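Local coordinates for flagellar hook-associated protein 3 (Bacillus cereus, PDB 5ZIY) that probably forms, as hook-associated protein FlgL, part of the junction that connects the flagellar hook to the flagellin filament, at residues 124-130 against 189-193; 33-37 against 89-93. One frame throughout, in Å; residues are numbered along the deposited sequence.

Contact 1 (124-130 against 189-193); sequences LNDGYEF and TMETF. With ZN (zinc ion), chain C; ZN (zinc ion), chain E.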
# COMPACT_ATOMS: atom_id res chain seq x y z
N LEU A 124 -6.54 -14.04 12.00
CA LEU A 124 -7.97 -14.25 12.15
C LEU A 124 -8.27 -15.26 13.27
O LEU A 124 -7.40 -16.04 13.64
CB LEU A 124 -8.56 -14.79 10.84
CG LEU A 124 -9.06 -13.79 9.81
CD1 LEU A 124 -8.24 -12.54 9.81
CD2 LEU A 124 -9.19 -14.47 8.39
N ASN A 125 -9.52 -15.23 13.75
CA ASN A 125 -9.98 -16.15 14.82
C ASN A 125 -9.78 -17.61 14.47
O ASN A 125 -9.57 -18.41 15.36
CB ASN A 125 -11.47 -15.95 15.11
CG ASN A 125 -11.89 -16.54 16.47
OD1 ASN A 125 -12.88 -17.29 16.59
ND2 ASN A 125 -11.16 -16.18 17.49
N ASP A 126 -9.90 -17.95 13.19
CA ASP A 126 -9.71 -19.32 12.70
C ASP A 126 -8.26 -19.66 12.32
O ASP A 126 -8.02 -20.68 11.67
CB ASP A 126 -10.62 -19.58 11.46
CG ASP A 126 -10.06 -18.98 10.16
OD1 ASP A 126 -9.13 -18.17 10.23
OD2 ASP A 126 -10.55 -19.29 9.05
N GLY A 127 -7.29 -18.83 12.66
CA GLY A 127 -5.89 -19.16 12.37
C GLY A 127 -5.23 -18.51 11.17
O GLY A 127 -4.00 -18.49 11.09
N TYR A 128 -6.02 -17.95 10.24
CA TYR A 128 -5.44 -17.34 9.03
C TYR A 128 -4.63 -16.07 9.37
O TYR A 128 -5.13 -15.15 9.98
CB TYR A 128 -6.51 -17.03 7.98
CG TYR A 128 -5.96 -16.44 6.69
CD1 TYR A 128 -5.40 -17.24 5.68
CD2 TYR A 128 -6.00 -15.08 6.49
CE1 TYR A 128 -4.90 -16.66 4.48
CE2 TYR A 128 -5.48 -14.50 5.32
CZ TYR A 128 -4.94 -15.27 4.33
OH TYR A 128 -4.45 -14.59 3.21
N GLU A 129 -3.39 -16.03 8.92
CA GLU A 129 -2.49 -14.92 9.16
C GLU A 129 -2.09 -14.16 7.92
O GLU A 129 -1.86 -14.74 6.92
CB GLU A 129 -1.20 -15.45 9.75
CG GLU A 129 -1.40 -16.13 11.04
CD GLU A 129 -0.07 -16.40 11.69
OE1 GLU A 129 0.79 -17.05 11.02
OE2 GLU A 129 0.10 -15.93 12.84
N PHE A 130 -2.00 -12.85 8.02
CA PHE A 130 -1.45 -12.02 6.94
C PHE A 130 -0.69 -10.83 7.52
O PHE A 130 -0.83 -10.50 8.69
CB PHE A 130 -2.54 -11.54 6.01
CG PHE A 130 -3.41 -10.48 6.61
CD1 PHE A 130 -4.40 -10.81 7.52
CD2 PHE A 130 -3.28 -9.16 6.22
CE1 PHE A 130 -5.22 -9.82 8.04
CE2 PHE A 130 -4.07 -8.17 6.79
CZ PHE A 130 -5.04 -8.52 7.68
N THR A 189 -9.41 -13.44 -0.91
CA THR A 189 -9.44 -14.39 0.20
C THR A 189 -10.34 -13.94 1.38
O THR A 189 -11.18 -14.72 1.86
CB THR A 189 -8.02 -14.67 0.70
OG1 THR A 189 -7.23 -15.14 -0.40
CG2 THR A 189 -8.03 -15.72 1.82
N MET A 190 -10.17 -12.72 1.84
CA MET A 190 -11.00 -12.21 2.94
C MET A 190 -12.46 -12.23 2.55
O MET A 190 -13.34 -12.57 3.34
CB MET A 190 -10.65 -10.77 3.30
CG MET A 190 -9.42 -10.60 4.11
SD MET A 190 -9.46 -11.50 5.66
CE MET A 190 -7.67 -11.50 5.88
N GLU A 191 -12.72 -11.87 1.32
CA GLU A 191 -14.11 -11.84 0.83
C GLU A 191 -14.72 -13.25 0.73
O GLU A 191 -15.93 -13.43 0.90
CB GLU A 191 -14.17 -11.11 -0.54
CG GLU A 191 -13.88 -9.60 -0.48
CD GLU A 191 -15.07 -8.77 -0.03
OE1 GLU A 191 -15.99 -9.34 0.62
OE2 GLU A 191 -15.11 -7.55 -0.33
N THR A 192 -13.89 -14.23 0.38
CA THR A 192 -14.33 -15.63 0.38
C THR A 192 -14.59 -16.08 1.81
O THR A 192 -15.60 -16.74 2.07
CB THR A 192 -13.30 -16.59 -0.28
OG1 THR A 192 -12.92 -16.07 -1.55
CG2 THR A 192 -13.85 -17.97 -0.46
N PHE A 193 -13.71 -15.73 2.74
CA PHE A 193 -13.92 -16.09 4.15
C PHE A 193 -15.29 -15.54 4.62
O PHE A 193 -16.05 -16.28 5.21
CB PHE A 193 -12.79 -15.61 5.09
CG PHE A 193 -11.54 -16.50 5.10
CD1 PHE A 193 -11.63 -17.87 5.19
CD2 PHE A 193 -10.29 -15.93 5.07
CE1 PHE A 193 -10.50 -18.65 5.21
CE2 PHE A 193 -9.14 -16.72 5.10
CZ PHE A 193 -9.26 -18.08 5.15
ZN ZN C . 1.74 -17.08 13.67
ZN ZN E . -16.36 -6.56 0.89
O HOH W 1 -18.53 -7.08 -0.12

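Contact 2 (33-37 against 89-93); sequences NVLTQ and TKEQG. With ZN (zinc ion), chain D.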
# COMPACT_ATOMS: atom_id res chain seq x y z
N ASN A 33 -10.80 -3.39 6.15
CA ASN A 33 -10.52 -1.97 6.22
C ASN A 33 -9.01 -1.66 5.98
O ASN A 33 -8.66 -0.80 5.22
CB ASN A 33 -11.03 -1.42 7.53
CG ASN A 33 -10.63 -0.00 7.76
OD1 ASN A 33 -10.90 0.87 6.93
ND2 ASN A 33 -10.01 0.27 8.94
N VAL A 34 -8.12 -2.41 6.62
CA VAL A 34 -6.69 -2.18 6.46
C VAL A 34 -6.24 -2.49 5.03
O VAL A 34 -5.51 -1.73 4.42
CB VAL A 34 -5.92 -3.02 7.47
CG1 VAL A 34 -4.49 -3.11 7.11
CG2 VAL A 34 -6.09 -2.41 8.88
N LEU A 35 -6.74 -3.58 4.48
CA LEU A 35 -6.48 -3.97 3.13
C LEU A 35 -7.05 -3.02 2.08
O LEU A 35 -6.40 -2.74 1.08
CB LEU A 35 -7.02 -5.37 2.88
CG LEU A 35 -6.30 -6.48 3.66
CD1 LEU A 35 -6.99 -7.81 3.45
CD2 LEU A 35 -4.82 -6.55 3.28
N THR A 36 -8.25 -2.52 2.31
CA THR A 36 -8.80 -1.54 1.37
C THR A 36 -7.95 -0.30 1.36
O THR A 36 -7.60 0.20 0.30
CB THR A 36 -10.25 -1.23 1.73
OG1 THR A 36 -10.96 -2.44 1.62
CG2 THR A 36 -10.87 -0.15 0.82
N GLN A 37 -7.54 0.15 2.54
CA GLN A 37 -6.75 1.37 2.63
C GLN A 37 -5.42 1.16 1.94
O GLN A 37 -4.94 2.05 1.24
CB GLN A 37 -6.54 1.78 4.09
CG GLN A 37 -7.79 2.38 4.74
CD GLN A 37 -7.47 3.17 6.04
OE1 GLN A 37 -6.44 3.86 6.15
NE2 GLN A 37 -8.38 3.08 7.01
N THR A 89 0.88 6.70 4.85
CA THR A 89 -0.46 6.34 5.29
C THR A 89 -0.48 5.51 6.59
O THR A 89 0.30 4.57 6.76
CB THR A 89 -1.27 5.64 4.14
OG1 THR A 89 -1.34 6.52 3.03
CG2 THR A 89 -2.70 5.28 4.58
N LYS A 90 -1.33 5.94 7.52
CA LYS A 90 -1.42 5.37 8.86
C LYS A 90 -2.86 4.95 9.18
O LYS A 90 -3.77 5.68 8.92
CB LYS A 90 -0.96 6.40 9.86
CG LYS A 90 -1.07 6.05 11.33
CD LYS A 90 -0.48 7.22 12.17
CE LYS A 90 -0.49 6.95 13.66
NZ LYS A 90 -0.47 8.24 14.43
N GLU A 91 -3.03 3.76 9.74
CA GLU A 91 -4.33 3.25 10.08
C GLU A 91 -4.18 2.36 11.29
O GLU A 91 -3.21 1.61 11.36
CB GLU A 91 -4.86 2.43 8.89
CG GLU A 91 -6.19 1.71 9.12
CD GLU A 91 -7.31 2.60 9.59
OE1 GLU A 91 -7.31 3.83 9.33
OE2 GLU A 91 -8.22 2.04 10.24
N GLN A 92 -5.13 2.45 12.24
CA GLN A 92 -5.10 1.69 13.50
C GLN A 92 -3.75 1.79 14.14
O GLN A 92 -3.15 0.77 14.46
CB GLN A 92 -5.40 0.20 13.29
CG GLN A 92 -6.74 -0.14 12.65
CD GLN A 92 -7.89 0.53 13.36
OE1 GLN A 92 -7.91 0.58 14.60
NE2 GLN A 92 -8.87 1.01 12.60
N GLY A 93 -3.25 3.01 14.32
CA GLY A 93 -2.07 3.22 15.12
C GLY A 93 -0.73 2.85 14.50
O GLY A 93 0.29 3.11 15.09
ZN ZN D . -9.29 4.13 11.01
O HOH W 2 -10.29 4.30 8.70

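Contact 1 (124-130 against 189-193)
Y128 and M190 mark the closest backbone approach, 9.7 Å between their CA atoms, so the turn and strand start at 124-130 meet the helical turn 189-193 through side chains, burying 278 Å² in all. The central pair is an edge-to-face (T-shaped) stack: the edge of F193 is directed at the face of Y128, with centroids 5.2 Å apart and planes at 64°. F193 CE2 sits 3.6 Å from Y128 CG, displaced toward the rim of the tyrosine ring. Y128 has its CG opposite the backbone N (chi1 -178°), which carries the ring out to F193, while T189 CG2 touches its phenol end at CZ and OH. M190 bends at chi2 (-57°), and its CE comes within 3.7 Å of F130 CE1 and 3.8 Å of Y128 CE2. L124 CD2 meets M190 SD tip to tip at 4.0 Å and also reaches F193 CD2. The turn is shaped by its own bonds: 124-127 is a type I beta turn, and D126 OD1 accepts from Y128 N at 3.1 Å, an Asx turn. F130 pairs with W122 through the backbone in the two-stranded antiparallel sheet, and helix 8-60 also packs here, with M24 against L124, I28 against F193 and S31 against F130. The contact thereby lays the hairpin of 120-123 and 129-133 against helix 162-204 beside helix 8-60.

Contact 2 (33-37 against 89-93)
This is a polar, metal-linked contact between a turn of the long helix 8-60 and the short strand 90-91 with its flanking residues, both within the flagellin-type N-terminal helical region. Its focus is the carboxylate of E91; the nearest backbone pair is V34 CA and E91 CA, 6.9 Å apart. N33 across the contact and the adjacent Q92 both donate to E91 OE2, in bent bonds. N33 ND2 lies 2.8 Å from E91 OE2, with OE2 close to the asparagine amide plane but N33 ND2 well above the carboxylate plane, by 55°; the two planes are nearly perpendicular, at 88°. Q92 NE2 reaches E91 OE2 at 2.7 Å, on the anti side and from the opposite face of the carboxylate. The kink of E91 at chi2 (54°), beyond a CG placed opposite the backbone N, turns the carboxylate into this position. The same group binds a zinc ion through both oxygens, 2.5 Å from E91 OE2 and 2.6 Å from E91 OE1, distances long for zinc. A water that is also a zinc ligand donates to E91 OE1. The bound cation would be expected to favour the charged form of this buried carboxylate. Q37 crosses E91 at about a right angle; its NE2 makes a weak bond to E91 OE1, but its modelled position is less certain. Apolar packing is lighter: V34 CG2 lies 4.1 Å from E91 CG. Around the contact, T89 OG1 bonds to L86 O at the end of helix 67-87 and the backbone of T89 pairs with I96, while strand 90-91 lies antiparallel to 94-95. On the helix, L35 and T36 pack against helix 162-204, so 33-37 bridges that helix and the small hairpin.

The centres of contacts 1 and 2 lie about 17 Å apart, yet their residues touch through L35: L35 CD1 is 3.8 Å from M190 CG, and L35 CD2 is 3.9 Å from F130 CE2. L35 thus gives 33-37 an apolar link to both segments of contact 1, complementing the polar link to 89-93. Along the sequence both segments of contact 2 come before those of contact 1. Zinc enters them differently. In contact 2 the ion sits on the interface carboxylate of E91, whereas in contact 1 E129 OE2 and E191 OE2 hold separate zinc ions with side chains that do not touch the opposite segment.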